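Local coordinates for protein putative mannose-1-phosphate guanylyl transferase (Thermus thermophilus, PDB 2CU2) that probably transfers the guanylyl group of GTP to mannose 1-phosphate, yielding GDP-mannose, at residues A128-G132 with E242-V246; L200-L205 with G236-A241; N258-E263 with K320-V326. The contacts are given in a common frame with arbitrary orientation. Residue numbers count along the deposited sequence, not the author numbering.

Contact 1: residues A128-G132 with E242-V246; sequences AAEEG and ERVRV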
# COMPACT_ATOMS: atom_id res chain seq x y z
N ALA A 128 -30.91 -15.54 -34.13
CA ALA A 128 -31.65 -16.58 -33.43
C ALA A 128 -32.88 -16.01 -32.73
O ALA A 128 -33.72 -16.72 -32.19
CB ALA A 128 -30.70 -17.22 -32.40
N ALA A 129 -32.93 -14.67 -32.70
CA ALA A 129 -34.05 -14.00 -32.05
C ALA A 129 -35.26 -13.86 -32.98
O ALA A 129 -35.69 -12.77 -33.33
CB ALA A 129 -33.57 -12.62 -31.60
N GLU A 130 -35.78 -15.02 -33.42
CA GLU A 130 -36.97 -15.00 -34.25
C GLU A 130 -38.23 -14.73 -33.41
O GLU A 130 -38.16 -14.36 -32.25
CB GLU A 130 -37.09 -16.35 -34.96
CG GLU A 130 -35.89 -16.62 -35.88
CD GLU A 130 -36.12 -17.91 -36.64
OE1 GLU A 130 -36.45 -18.91 -36.02
OE2 GLU A 130 -35.97 -17.90 -37.86
N GLU A 131 -39.40 -14.90 -34.04
CA GLU A 131 -40.64 -14.65 -33.32
C GLU A 131 -40.78 -15.56 -32.09
O GLU A 131 -40.91 -16.77 -32.20
CB GLU A 131 -41.82 -14.86 -34.27
CG GLU A 131 -43.14 -14.36 -33.68
CD GLU A 131 -44.09 -13.99 -34.80
OE1 GLU A 131 -43.73 -14.16 -35.96
OE2 GLU A 131 -45.19 -13.52 -34.50
N GLY A 132 -40.82 -14.92 -30.91
CA GLY A 132 -41.17 -15.65 -29.70
C GLY A 132 -39.94 -15.90 -28.83
O GLY A 132 -39.99 -15.95 -27.61
N GLU A 242 -40.28 -19.43 -21.59
CA GLU A 242 -40.49 -20.77 -22.15
C GLU A 242 -39.75 -21.00 -23.48
O GLU A 242 -39.38 -22.12 -23.82
CB GLU A 242 -42.00 -20.97 -22.35
CG GLU A 242 -42.75 -21.21 -21.04
CD GLU A 242 -44.24 -21.19 -21.29
OE1 GLU A 242 -44.78 -20.12 -21.48
OE2 GLU A 242 -44.85 -22.25 -21.22
N ARG A 243 -39.59 -19.92 -24.27
CA ARG A 243 -38.90 -20.05 -25.56
C ARG A 243 -37.54 -19.34 -25.56
O ARG A 243 -37.42 -18.17 -25.90
CB ARG A 243 -39.80 -19.46 -26.64
CG ARG A 243 -40.97 -20.37 -26.99
CD ARG A 243 -41.90 -19.74 -28.04
NE ARG A 243 -41.65 -20.32 -29.36
CZ ARG A 243 -42.20 -19.70 -30.42
NH1 ARG A 243 -42.93 -18.61 -30.25
NH2 ARG A 243 -42.00 -20.19 -31.65
N VAL A 244 -36.49 -20.07 -25.12
CA VAL A 244 -35.16 -19.49 -24.98
C VAL A 244 -34.13 -20.21 -25.86
O VAL A 244 -34.08 -21.42 -25.96
CB VAL A 244 -34.74 -19.60 -23.52
CG1 VAL A 244 -33.36 -18.99 -23.32
CG2 VAL A 244 -35.74 -18.86 -22.64
N ARG A 245 -33.31 -19.39 -26.55
CA ARG A 245 -32.18 -19.94 -27.30
C ARG A 245 -30.86 -19.42 -26.73
O ARG A 245 -30.77 -18.35 -26.15
CB ARG A 245 -32.32 -19.51 -28.76
CG ARG A 245 -33.39 -20.32 -29.51
CD ARG A 245 -33.74 -19.68 -30.86
NE ARG A 245 -34.62 -20.56 -31.63
CZ ARG A 245 -35.11 -20.07 -32.79
NH1 ARG A 245 -34.80 -18.86 -33.19
NH2 ARG A 245 -35.92 -20.84 -33.54
N VAL A 246 -29.80 -20.24 -26.88
CA VAL A 246 -28.51 -19.84 -26.35
C VAL A 246 -27.39 -19.97 -27.38
O VAL A 246 -27.23 -21.00 -28.03
CB VAL A 246 -28.20 -20.72 -25.13
CG1 VAL A 246 -26.89 -20.29 -24.49
CG2 VAL A 246 -29.32 -20.60 -24.12

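Contact 2: residues L200-L205 with G236-A241; sequences LFRRHL and GVMEKA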
# COMPACT_ATOMS: atom_id res chain seq x y z
N LEU A 200 -43.32 -11.02 -22.56
CA LEU A 200 -42.78 -11.70 -21.39
C LEU A 200 -43.12 -10.95 -20.10
O LEU A 200 -43.38 -11.54 -19.06
CB LEU A 200 -41.26 -11.82 -21.55
CG LEU A 200 -40.85 -12.97 -22.48
CD1 LEU A 200 -39.34 -13.05 -22.69
CD2 LEU A 200 -41.28 -14.35 -21.99
N PHE A 201 -43.05 -9.60 -20.17
CA PHE A 201 -43.44 -8.82 -19.00
C PHE A 201 -44.88 -9.15 -18.61
O PHE A 201 -45.22 -9.36 -17.45
CB PHE A 201 -43.35 -7.32 -19.35
CG PHE A 201 -41.94 -6.76 -19.25
CD1 PHE A 201 -40.92 -7.49 -18.64
CD2 PHE A 201 -41.69 -5.49 -19.74
CE1 PHE A 201 -39.65 -6.93 -18.55
CE2 PHE A 201 -40.41 -4.95 -19.65
CZ PHE A 201 -39.38 -5.67 -19.05
N ARG A 202 -45.76 -9.16 -19.64
CA ARG A 202 -47.18 -9.42 -19.41
C ARG A 202 -47.41 -10.76 -18.69
O ARG A 202 -48.27 -10.89 -17.83
CB ARG A 202 -47.88 -9.43 -20.77
CG ARG A 202 -49.29 -10.01 -20.69
CD ARG A 202 -50.31 -9.17 -21.47
NE ARG A 202 -51.29 -10.04 -22.13
CZ ARG A 202 -51.17 -10.21 -23.46
NH1 ARG A 202 -50.19 -9.61 -24.12
NH2 ARG A 202 -52.04 -10.99 -24.11
N ARG A 203 -46.63 -11.78 -19.11
CA ARG A 203 -46.85 -13.13 -18.56
C ARG A 203 -46.23 -13.35 -17.17
O ARG A 203 -46.83 -13.95 -16.30
CB ARG A 203 -46.27 -14.17 -19.53
CG ARG A 203 -46.96 -14.22 -20.89
CD ARG A 203 -46.25 -15.20 -21.84
NE ARG A 203 -46.91 -15.22 -23.14
CZ ARG A 203 -46.28 -15.82 -24.17
NH1 ARG A 203 -45.09 -16.39 -24.00
NH2 ARG A 203 -46.87 -15.85 -25.36
N HIS A 204 -44.96 -12.91 -16.99
CA HIS A 204 -44.27 -13.23 -15.73
C HIS A 204 -43.91 -12.02 -14.85
O HIS A 204 -43.39 -12.16 -13.75
CB HIS A 204 -42.99 -14.04 -16.00
CG HIS A 204 -43.18 -15.01 -17.12
ND1 HIS A 204 -42.99 -14.68 -18.42
CD2 HIS A 204 -43.49 -16.37 -17.05
CE1 HIS A 204 -43.20 -15.81 -19.12
NE2 HIS A 204 -43.50 -16.84 -18.32
N LEU A 205 -44.14 -10.79 -15.37
CA LEU A 205 -43.72 -9.61 -14.61
C LEU A 205 -44.70 -8.43 -14.78
O LEU A 205 -44.39 -7.39 -15.36
CB LEU A 205 -42.33 -9.21 -15.08
CG LEU A 205 -41.52 -8.39 -14.06
CD1 LEU A 205 -41.40 -9.04 -12.69
CD2 LEU A 205 -40.09 -8.16 -14.52
N GLY A 236 -36.56 -12.20 -12.92
CA GLY A 236 -37.92 -11.74 -13.16
C GLY A 236 -38.51 -12.31 -14.45
O GLY A 236 -39.71 -12.49 -14.59
N VAL A 237 -37.62 -12.55 -15.44
CA VAL A 237 -38.12 -12.96 -16.74
C VAL A 237 -37.44 -14.23 -17.26
O VAL A 237 -38.08 -15.23 -17.60
CB VAL A 237 -37.89 -11.82 -17.73
CG1 VAL A 237 -38.12 -12.30 -19.16
CG2 VAL A 237 -38.83 -10.67 -17.43
N MET A 238 -36.10 -14.16 -17.37
CA MET A 238 -35.37 -15.23 -18.04
C MET A 238 -35.65 -16.62 -17.47
O MET A 238 -35.86 -17.59 -18.18
CB MET A 238 -33.88 -14.90 -17.96
CG MET A 238 -33.50 -13.71 -18.84
SD MET A 238 -34.30 -13.76 -20.45
CE MET A 238 -34.20 -12.00 -20.84
N GLU A 239 -35.61 -16.71 -16.12
CA GLU A 239 -35.76 -18.01 -15.49
C GLU A 239 -37.16 -18.60 -15.69
O GLU A 239 -37.43 -19.77 -15.41
CB GLU A 239 -35.45 -17.86 -14.00
CG GLU A 239 -34.00 -17.46 -13.75
CD GLU A 239 -33.77 -17.28 -12.27
OE1 GLU A 239 -32.73 -16.76 -11.90
OE2 GLU A 239 -34.63 -17.67 -11.49
N LYS A 240 -38.08 -17.75 -16.17
CA LYS A 240 -39.45 -18.21 -16.39
C LYS A 240 -39.80 -18.34 -17.88
O LYS A 240 -40.81 -18.91 -18.26
CB LYS A 240 -40.41 -17.24 -15.69
CG LYS A 240 -39.81 -16.65 -14.41
CD LYS A 240 -40.75 -16.76 -13.21
CE LYS A 240 -40.07 -16.39 -11.89
NZ LYS A 240 -40.64 -15.14 -11.37
N ALA A 241 -38.94 -17.75 -18.73
CA ALA A 241 -39.20 -17.76 -20.17
C ALA A 241 -39.23 -19.18 -20.76
O ALA A 241 -38.37 -20.01 -20.50
CB ALA A 241 -38.12 -16.93 -20.87

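Contact 3: residues N258-E263 with K320-V326; sequences NWRALE and KDWAREV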
# COMPACT_ATOMS: atom_id res chain seq x y z
N ASN A 258 -14.23 -9.20 -8.54
CA ASN A 258 -13.29 -8.82 -7.49
C ASN A 258 -11.85 -8.75 -8.00
O ASN A 258 -11.55 -9.05 -9.14
CB ASN A 258 -13.40 -9.86 -6.37
CG ASN A 258 -12.95 -11.20 -6.88
OD1 ASN A 258 -11.90 -11.34 -7.50
ND2 ASN A 258 -13.79 -12.22 -6.61
N TRP A 259 -10.96 -8.28 -7.10
CA TRP A 259 -9.57 -8.05 -7.51
C TRP A 259 -8.92 -9.29 -8.11
O TRP A 259 -8.03 -9.22 -8.95
CB TRP A 259 -8.78 -7.59 -6.28
CG TRP A 259 -9.02 -6.15 -6.02
CD1 TRP A 259 -9.71 -5.59 -4.92
CD2 TRP A 259 -8.56 -5.04 -6.82
NE1 TRP A 259 -9.72 -4.23 -4.95
CE2 TRP A 259 -8.98 -3.85 -6.17
CE3 TRP A 259 -7.84 -4.95 -8.01
CZ2 TRP A 259 -8.67 -2.62 -6.72
CZ3 TRP A 259 -7.53 -3.71 -8.56
CH2 TRP A 259 -7.95 -2.54 -7.91
N ARG A 260 -9.34 -10.47 -7.61
CA ARG A 260 -8.75 -11.70 -8.12
C ARG A 260 -9.04 -11.90 -9.61
O ARG A 260 -8.35 -12.62 -10.32
CB ARG A 260 -9.33 -12.88 -7.32
CG ARG A 260 -8.29 -13.97 -7.06
CD ARG A 260 -8.64 -15.28 -7.77
NE ARG A 260 -7.43 -15.95 -8.24
CZ ARG A 260 -7.04 -17.06 -7.58
NH1 ARG A 260 -7.75 -17.50 -6.56
NH2 ARG A 260 -5.93 -17.70 -7.96
N ALA A 261 -10.12 -11.25 -10.08
CA ALA A 261 -10.49 -11.38 -11.48
C ALA A 261 -9.38 -10.90 -12.41
O ALA A 261 -9.26 -11.30 -13.56
CB ALA A 261 -11.76 -10.56 -11.72
N LEU A 262 -8.57 -9.96 -11.89
CA LEU A 262 -7.47 -9.44 -12.69
C LEU A 262 -6.52 -10.56 -13.11
O LEU A 262 -5.99 -10.58 -14.22
CB LEU A 262 -6.72 -8.40 -11.85
CG LEU A 262 -7.25 -6.98 -12.07
CD1 LEU A 262 -8.67 -6.79 -11.53
CD2 LEU A 262 -6.39 -5.91 -11.40
N GLU A 263 -6.29 -11.48 -12.18
CA GLU A 263 -5.40 -12.59 -12.46
C GLU A 263 -6.03 -13.49 -13.52
O GLU A 263 -5.37 -13.88 -14.49
CB GLU A 263 -5.12 -13.37 -11.19
CG GLU A 263 -4.31 -14.63 -11.41
CD GLU A 263 -3.95 -15.31 -10.09
OE1 GLU A 263 -3.24 -14.69 -9.27
OE2 GLU A 263 -4.38 -16.46 -9.88
N LYS A 320 -5.40 -13.03 -2.21
CA LYS A 320 -6.31 -13.00 -3.34
C LYS A 320 -7.49 -13.96 -3.18
O LYS A 320 -8.54 -13.78 -3.78
CB LYS A 320 -5.54 -13.25 -4.63
CG LYS A 320 -4.90 -14.63 -4.71
CD LYS A 320 -3.97 -14.74 -5.91
CE LYS A 320 -3.54 -16.18 -6.20
NZ LYS A 320 -2.34 -16.16 -7.05
N ASP A 321 -7.30 -15.02 -2.37
CA ASP A 321 -8.42 -15.94 -2.18
C ASP A 321 -9.56 -15.33 -1.36
O ASP A 321 -10.69 -15.80 -1.36
CB ASP A 321 -7.93 -17.26 -1.57
CG ASP A 321 -7.23 -17.04 -0.23
OD1 ASP A 321 -7.47 -15.99 0.36
OD2 ASP A 321 -6.54 -17.94 0.23
N TRP A 322 -9.23 -14.25 -0.61
CA TRP A 322 -10.26 -13.60 0.20
C TRP A 322 -10.76 -12.30 -0.45
O TRP A 322 -11.31 -11.43 0.20
CB TRP A 322 -9.67 -13.31 1.58
CG TRP A 322 -10.70 -13.46 2.63
CD1 TRP A 322 -11.84 -14.29 2.59
CD2 TRP A 322 -10.70 -12.80 3.92
NE1 TRP A 322 -12.56 -14.23 3.75
CE2 TRP A 322 -11.85 -13.26 4.62
CE3 TRP A 322 -9.86 -11.87 4.53
CZ2 TRP A 322 -12.11 -12.80 5.90
CZ3 TRP A 322 -10.12 -11.41 5.82
CH2 TRP A 322 -11.26 -11.87 6.50
N ALA A 323 -10.56 -12.18 -1.76
CA ALA A 323 -10.94 -10.98 -2.51
C ALA A 323 -12.39 -10.50 -2.29
O ALA A 323 -12.65 -9.30 -2.26
CB ALA A 323 -10.69 -11.19 -4.01
N ARG A 324 -13.32 -11.44 -2.13
CA ARG A 324 -14.72 -11.07 -1.92
C ARG A 324 -14.93 -10.23 -0.66
O ARG A 324 -15.79 -9.35 -0.62
CB ARG A 324 -15.58 -12.33 -1.86
CG ARG A 324 -17.08 -12.08 -1.75
CD ARG A 324 -17.84 -13.40 -1.78
NE ARG A 324 -19.28 -13.23 -1.58
CZ ARG A 324 -20.10 -12.64 -2.45
NH1 ARG A 324 -19.62 -12.16 -3.59
NH2 ARG A 324 -21.39 -12.54 -2.18
N GLU A 325 -14.13 -10.50 0.37
CA GLU A 325 -14.26 -9.79 1.64
C GLU A 325 -13.85 -8.32 1.63
O GLU A 325 -14.03 -7.61 2.62
CB GLU A 325 -13.46 -10.52 2.72
CG GLU A 325 -14.24 -11.67 3.35
CD GLU A 325 -15.41 -11.19 4.18
OE1 GLU A 325 -15.17 -10.67 5.29
OE2 GLU A 325 -16.56 -11.34 3.73
N VAL A 326 -13.30 -7.86 0.51
CA VAL A 326 -12.89 -6.46 0.38
C VAL A 326 -14.07 -5.52 0.61
O VAL A 326 -13.89 -4.39 1.08
CB VAL A 326 -12.29 -6.18 -1.03
CG1 VAL A 326 -12.09 -4.69 -1.22
CG2 VAL A 326 -10.97 -6.91 -1.19
O HOH W 1 -16.66 -12.18 -5.12
O HOH W 2 -11.67 -7.86 -4.30

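Contact 1: residues A128-G132 with E242-V246
R245 supplies all the hydrogen bonds that join A128-G132 to E242-V246. Its side chain reaches out nearly extended from strand residue 245, and two acceptors lie at the edge of its guanidinium, close to the plane. R245 NH1 donates to the backbone A128 O at 2.6 Å with an N-H...O angle of 147°. A single carboxylate oxygen, E130 OE1, accepts from both R245 NH2 at 3.2 Å (152°) and R245 NH1 at 3.3 Å (148°), within a salt bridge. NH1 therefore serves one neutral and one charged acceptor. A128 O is also shared: E130 N donates weakly to it at 2.9 Å, around an inverse gamma turn centred on A129.

R243 behaves differently. E131 O lies over one face of its guanidinium, 3.4 Å from R243 NH1, and the angle is too poor for a hydrogen bond. G132 CA sits 3.5 Å from the same R243 NH1. G132, at phi/psi 107/-30, has room only for a glycine: an ideal CB would fall 2.0 Å from R243 NH1 and press against E131 O. F133 offers a cation-pi partner to both arginines, so R243 still has a favourable neighbour.

The contact joins the turn after helix 115-128 to the start of strand 244-249 in the large mixed sheet of the GT-A-like domain. Backbone bonds of R243 and R245 to V134, and of R245 to A136, tie this strand in parallel to 134-139, while V244 and V246 pair with G163 and Y161 of antiparallel strand 160-167. W160 of that strand packs against A128 and R245.

Contact 2: residues L200-L205 with G236-A241
Apolar contacts carry most of this helix-to-helix meeting, and V237 is at their centre, with 76 Å² of its surface covered by L200-L205. L200 CD1 lies 3.8 Å from V237 CG1, while V237 CG2 receives F201 CE1 and L205 CD2, each at 4.0 Å; the methyl meets the F201 ring at its edge. L200 also touches the end of the other segment, where its CD2 comes 4.2 Å from A241 CB. Close backbones make this possible: H204 and V237 have CA atoms 6.2 Å apart, L205 and G236 6.3 Å. G236 fits the narrow gap well, since an ideal CB there would stand a tight 3.2 Å from L205 CD2.

The second kind of contact is made by the H204 ring, which lays one face over the K240 backbone around its C atom. H204 CD2 is 3.5 Å from K240 CB. H204 NE2 and K240 O approach to 3.4 Å, but the angle is poor and the pair is not hydrogen-bonded.

Of the hydrogen bonds, none links the two segments. H204 ND1 donates to L200 O at 3.2 Å (147°), fixing the ring against its own helix; L200 O also accepts H204 N at 2.9 Å. Across the contact K240 N bonds V237 O at 2.9 Å, a turn that starts within the pi-type widening at 236-238.

Within the GT-A-like domain, the contact joins the last turn of helix 194-204 to the end of helix 233-238. L205 occupies the N-cap position of helix 206-216, whose H208 ring meets F201. M197 backs V237 and M238; M238 and A241 also pack on V134 of strand 134-139.

Contact 3: residues N258-E263 with K320-V326
A beta turn and a 3-10 segment face each other here, with CA atoms 5.9 Å apart at N258 and A323 and 5.5 Å apart at R260 and K320. N258-A261 is a type I beta turn, closed by A261 N to N258 O at 2.8 Å, that leads into helix 261-266. K320-E325 winds as a 3-10 segment, as the i to i+3 bonds A323 N to K320 O (3.3 Å) and V326 N to A323 O (3.2 Å) attest. N258 OD1 caps the turn through weak bonds from R260 N (2.7 Å) and A261 N (3.1 Å).

The small A323 lets the two backbones close up: its CB lies 3.7 Å from N258 CG. Beside it one water joins the backbones, accepting from W259 N at 2.9 Å and donating to A323 O at 2.7 Å. W259 CD1 meets V326 CG2 at 4.2 Å, while W259 NE1 bonds W17 O.

At the other end K320 NZ bridges to E263 OE1 and R260 NH2 to E263 OE2, both at 2.8 Å; K320 NZ also donates to G288 O. K320 CE lies over the guanidinium face, 3.3 Å from R260 NH2.

E263 thus balances two cations whose R260 NH2 and K320 NZ atoms are just 4.0 Å apart, and this shared charge, with water and apolar contacts, links the nucleotidyltransferase region to the beta-helix region.

Overall arrangement
Contacts 1 and 2 belong to the nucleotidyltransferase region and adjoin in sequence at A241-E242, their centres 13 Å apart; V134 of strand 134-139 is a neighbour of both. Contact 2 is the more buried, with five of its eight touching residues enclosed, and relies on apolar packing and the face of a histidine ring. Contact 1, where a loop meets the start of an inner strand of the large sheet, has three exposed residues among six and relies on arginine chemistry. Contact 3 lies across the chain's centre, 36 and 33 Å from the centres of contacts 1 and 2. It alone spans two family regions and combines ion pairs, waters and apolar packing; L301 of the second subunit packs on V326.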